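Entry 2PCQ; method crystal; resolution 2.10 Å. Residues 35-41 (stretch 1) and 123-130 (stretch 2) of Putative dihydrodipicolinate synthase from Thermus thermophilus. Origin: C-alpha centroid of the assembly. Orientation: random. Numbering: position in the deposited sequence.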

ATOM      1  N   LEU A  35      -8.087 -30.827 -13.228  1.00 18.53           N
ATOM      2  CA  LEU A  35      -7.088 -30.415 -12.256  1.00 19.12           C
ATOM      3  C   LEU A  35      -6.225 -29.270 -12.754  1.00 17.00           C
ATOM      4  O   LEU A  35      -6.030 -29.100 -13.960  1.00 15.12           O
ATOM      5  CB  LEU A  35      -6.155 -31.583 -11.922  1.00 15.03           C
ATOM      6  CG  LEU A  35      -6.712 -32.913 -11.415  1.00 20.20           C
ATOM      7  CD1 LEU A  35      -5.562 -33.910 -11.321  1.00 19.92           C
ATOM      8  CD2 LEU A  35      -7.383 -32.731 -10.057  1.00 17.22           C
ATOM      9  N   LEU A  36      -5.716 -28.484 -11.810  1.00 14.38           N
ATOM     10  CA  LEU A  36      -4.788 -27.409 -12.129  1.00 14.90           C
ATOM     11  C   LEU A  36      -3.490 -27.844 -11.466  1.00 14.69           C
ATOM     12  O   LEU A  36      -3.407 -27.904 -10.236  1.00 17.48           O
ATOM     13  CB  LEU A  36      -5.231 -26.061 -11.543  1.00 15.63           C
ATOM     14  CG  LEU A  36      -4.088 -25.032 -11.430  1.00 13.80           C
ATOM     15  CD1 LEU A  36      -3.400 -24.839 -12.780  1.00 10.16           C
ATOM     16  CD2 LEU A  36      -4.632 -23.706 -10.917  1.00 14.82           C
ATOM     17  N   VAL A  37      -2.494 -28.179 -12.279  1.00 13.70           N
ATOM     18  CA  VAL A  37      -1.193 -28.602 -11.768  1.00 13.83           C
ATOM     19  C   VAL A  37      -0.273 -27.377 -11.707  1.00 14.09           C
ATOM     20  O   VAL A  37      -0.227 -26.583 -12.641  1.00 14.98           O
ATOM     21  CB  VAL A  37      -0.548 -29.673 -12.687  1.00 18.33           C
ATOM     22  CG1 VAL A  37       0.781 -30.130 -12.105  1.00 18.19           C
ATOM     23  CG2 VAL A  37      -1.488 -30.859 -12.842  1.00 17.00           C
ATOM     24  N   TYR A  38       0.442 -27.229 -10.597  1.00 15.88           N
ATOM     25  CA  TYR A  38       1.354 -26.106 -10.398  1.00 16.01           C
ATOM     26  C   TYR A  38       0.638 -24.756 -10.371  1.00 18.21           C
ATOM     27  O   TYR A  38       1.109 -23.776 -10.956  1.00 16.49           O
ATOM     28  CB  TYR A  38       2.454 -26.085 -11.474  1.00 15.00           C
ATOM     29  CG  TYR A  38       3.357 -27.306 -11.485  1.00 13.54           C
ATOM     30  CD1 TYR A  38       3.604 -28.030 -10.316  1.00 16.48           C
ATOM     31  CD2 TYR A  38       3.984 -27.723 -12.660  1.00 15.51           C
ATOM     32  CE1 TYR A  38       4.453 -29.138 -10.316  1.00 14.32           C
ATOM     33  CE2 TYR A  38       4.844 -28.833 -12.671  1.00 14.27           C
ATOM     34  CZ  TYR A  38       5.070 -29.532 -11.497  1.00 15.79           C
ATOM     35  OH  TYR A  38       5.919 -30.615 -11.493  1.00 18.79           O
ATOM     36  N   GLY A  39      -0.510 -24.721  -9.700  1.00 15.11           N
ATOM     37  CA  GLY A  39      -1.255 -23.482  -9.552  1.00 12.77           C
ATOM     38  C   GLY A  39      -0.569 -22.723  -8.429  1.00 14.35           C
ATOM     39  O   GLY A  39       0.484 -23.158  -7.968  1.00 13.12           O
ATOM     40  N   SER A  40      -1.140 -21.609  -7.973  1.00 16.94           N
ATOM     41  CA  SER A  40      -0.503 -20.843  -6.902  1.00 19.81           C
ATOM     42  C   SER A  40      -0.363 -21.634  -5.598  1.00 20.82           C
ATOM     43  O   SER A  40       0.526 -21.359  -4.796  1.00 25.51           O
ATOM     44  CB  SER A  40      -1.257 -19.527  -6.647  1.00 19.97           C
ATOM     45  OG  SER A  40      -2.606 -19.754  -6.274  1.00 28.19           O
ATOM     46  N   ASN A  41      -1.231 -22.617  -5.384  1.00 14.46           N
ATOM     47  CA  ASN A  41      -1.152 -23.446  -4.181  1.00 19.17           C
ATOM     48  C   ASN A  41      -0.305 -24.696  -4.434  1.00 19.25           C
ATOM     49  O   ASN A  41      -0.125 -25.525  -3.539  1.00 18.37           O
ATOM     50  CB  ASN A  41      -2.557 -23.870  -3.732  1.00 19.52           C
ATOM     51  CG  ASN A  41      -3.238 -22.824  -2.867  1.00 24.69           C
ATOM     52  OD1 ASN A  41      -3.030 -22.772  -1.650  1.00 22.97           O
ATOM     53  ND2 ASN A  41      -4.052 -21.976  -3.493  1.00 27.86           N
ATOM     54  N   LEU A 123      -4.933 -16.140 -18.440  1.00 16.27           N
ATOM     55  CA  LEU A 123      -4.105 -15.170 -17.745  1.00 15.93           C
ATOM     56  C   LEU A 123      -4.256 -15.555 -16.272  1.00 16.35           C
ATOM     57  O   LEU A 123      -5.323 -16.014 -15.856  1.00 14.88           O
ATOM     58  CB  LEU A 123      -4.620 -13.748 -17.994  1.00 14.07           C
ATOM     59  CG  LEU A 123      -4.709 -13.332 -19.469  1.00 17.92           C
ATOM     60  CD1 LEU A 123      -5.128 -11.873 -19.566  1.00 12.86           C
ATOM     61  CD2 LEU A 123      -3.358 -13.545 -20.151  1.00 11.64           C
ATOM     62  N   TYR A 124      -3.192 -15.391 -15.492  1.00 14.15           N
ATOM     63  CA  TYR A 124      -3.229 -15.758 -14.081  1.00 13.29           C
ATOM     64  C   TYR A 124      -2.960 -14.548 -13.200  1.00 12.91           C
ATOM     65  O   TYR A 124      -1.823 -14.096 -13.081  1.00 14.46           O
ATOM     66  CB  TYR A 124      -2.185 -16.847 -13.804  1.00 12.81           C
ATOM     67  CG  TYR A 124      -2.456 -17.706 -12.582  1.00 15.14           C
ATOM     68  CD1 TYR A 124      -1.774 -18.905 -12.396  1.00 15.93           C
ATOM     69  CD2 TYR A 124      -3.419 -17.344 -11.634  1.00 14.97           C
ATOM     70  CE1 TYR A 124      -2.044 -19.734 -11.309  1.00 16.88           C
ATOM     71  CE2 TYR A 124      -3.698 -18.166 -10.539  1.00 16.55           C
ATOM     72  CZ  TYR A 124      -3.007 -19.362 -10.388  1.00 19.91           C
ATOM     73  OH  TYR A 124      -3.296 -20.211  -9.339  1.00 18.28           O
ATOM     74  N   HIS A 125      -4.016 -14.026 -12.588  1.00 13.46           N
ATOM     75  CA  HIS A 125      -3.897 -12.869 -11.709  1.00 11.23           C
ATOM     76  C   HIS A 125      -4.059 -13.312 -10.255  1.00 12.45           C
ATOM     77  O   HIS A 125      -5.175 -13.539  -9.785  1.00 11.95           O
ATOM     78  CB  HIS A 125      -4.966 -11.831 -12.059  1.00 12.29           C
ATOM     79  CG  HIS A 125      -4.883 -10.576 -11.246  1.00 14.69           C
ATOM     80  ND1 HIS A 125      -3.728  -9.827 -11.142  1.00 13.27           N
ATOM     81  CD2 HIS A 125      -5.816  -9.925 -10.512  1.00 11.14           C
ATOM     82  CE1 HIS A 125      -3.954  -8.772 -10.381  1.00 12.38           C
ATOM     83  NE2 HIS A 125      -5.213  -8.806  -9.985  1.00 16.51           N
ATOM     84  N   VAL A 126      -2.941 -13.439  -9.550  1.00 11.49           N
ATOM     85  CA  VAL A 126      -2.958 -13.851  -8.151  1.00 11.86           C
ATOM     86  C   VAL A 126      -1.943 -12.974  -7.403  1.00 14.10           C
ATOM     87  O   VAL A 126      -0.932 -13.453  -6.893  1.00 15.11           O
ATOM     88  CB  VAL A 126      -2.641 -15.391  -8.036  1.00 11.51           C
ATOM     89  CG1 VAL A 126      -1.322 -15.721  -8.729  1.00 13.20           C
ATOM     90  CG2 VAL A 126      -2.627 -15.833  -6.575  1.00  9.58           C
ATOM     91  N   PRO A 127      -2.229 -11.657  -7.320  1.00 13.47           N
ATOM     92  CA  PRO A 127      -1.395 -10.640  -6.666  1.00 15.86           C
ATOM     93  C   PRO A 127      -0.976 -10.903  -5.224  1.00 16.95           C
ATOM     94  O   PRO A 127       0.071 -10.431  -4.788  1.00 13.96           O
ATOM     95  CB  PRO A 127      -2.225  -9.361  -6.812  1.00 12.92           C
ATOM     96  CG  PRO A 127      -3.631  -9.871  -6.798  1.00 12.39           C
ATOM     97  CD  PRO A 127      -3.533 -11.083  -7.701  1.00 10.69           C
ATOM     98  N   GLN A 128      -1.784 -11.650  -4.482  1.00 15.65           N
ATOM     99  CA  GLN A 128      -1.443 -11.949  -3.099  1.00 19.18           C
ATOM    100  C   GLN A 128      -0.080 -12.633  -3.036  1.00 17.87           C
ATOM    101  O   GLN A 128       0.677 -12.442  -2.086  1.00 19.84           O
ATOM    102  CB  GLN A 128      -2.513 -12.844  -2.462  1.00 21.86           C
ATOM    103  CG  GLN A 128      -3.905 -12.217  -2.451  1.00 30.80           C
ATOM    104  CD  GLN A 128      -4.786 -12.694  -3.601  1.00 37.44           C
ATOM    105  OE1 GLN A 128      -4.342 -12.791  -4.753  1.00 22.10           O
ATOM    106  NE2 GLN A 128      -6.047 -12.985  -3.290  1.00 37.34           N
ATOM    107  N   ASN A 129       0.232 -13.423  -4.059  1.00 15.12           N
ATOM    108  CA  ASN A 129       1.507 -14.132  -4.114  1.00 14.00           C
ATOM    109  C   ASN A 129       2.520 -13.487  -5.070  1.00 18.14           C
ATOM    110  O   ASN A 129       3.679 -13.289  -4.704  1.00 14.81           O
ATOM    111  CB  ASN A 129       1.283 -15.589  -4.532  1.00 16.36           C
ATOM    112  CG  ASN A 129       0.568 -16.405  -3.464  1.00 20.64           C
ATOM    113  OD1 ASN A 129       1.128 -16.707  -2.409  1.00 20.61           O
ATOM    114  ND2 ASN A 129      -0.673 -16.764  -3.736  1.00 19.73           N
ATOM    115  N   THR A 130       2.093 -13.174  -6.292  1.00 13.96           N
ATOM    116  CA  THR A 130       2.995 -12.570  -7.272  1.00 15.55           C
ATOM    117  C   THR A 130       3.322 -11.128  -6.912  1.00 17.37           C
ATOM    118  O   THR A 130       4.354 -10.596  -7.309  1.00 16.75           O
ATOM    119  CB  THR A 130       2.399 -12.590  -8.689  1.00 16.44           C
ATOM    120  OG1 THR A 130       1.198 -11.808  -8.712  1.00 15.63           O
ATOM    121  CG2 THR A 130       2.099 -14.023  -9.124  1.00 13.78           C
TER

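The two stretches do not pair as neighbouring strands. Matched by nearest CA, Gly39 CA lies 9.2 Å from Tyr124 CA and Ser40 CA lies 7.5 Å from Val126 CA, so side chains must bridge the gap, and the buried surface is modest, 197 Å² summed over both sides.

Tyr124 does most of the bridging. Its CA-to-CB bond points toward stretch 1, and a t rotamer (chi1 -157°) extends the ring from the strand to the segment that follows strand 36-37. There the backbone N of Ser40 donates a hydrogen bond to Tyr124 OH, at 2.9 Å with an N-H...acceptor angle of 161°, of ordinary length and close to linear. The phenol oxygen thus satisfies the Ser40 amide.

Ser40 also points its CB toward stretch 2. With chi1 at 60° (p), its OG lies 3.2 Å from Tyr124 OH, within hydrogen-bonding distance, although the hydroxyl proton is not assigned by the geometry. The same OG lies 3.9 Å from Val126 CG2, a van der Waals contact with a methyl of a p-rotamer valine (chi1 55°). Asn129 adds a looser contact against Ser40 from the helix.

Gly39 places its CA at the edge of the Tyr124 ring, near the ring plane, and its C 3.8 Å from Tyr124 OH. The absent side chain matters locally: an ideal CB here would come within 2.5 Å of Leu36 CD2, a clash inside stretch 1. Leu36, with chi1 160° (t) and chi2 54° (p), brings that CD2 to 4.1 Å from Tyr124 OH, giving the hydroxyl an apolar neighbour.

Val126 occupies the N-cap position. Its carbonyl O accepts backbone hydrogen bonds from Asn129 N and Thr130 N, both 3.1 Å, so that Val126, which touches Ser40, is tied to the third and fourth helical residues.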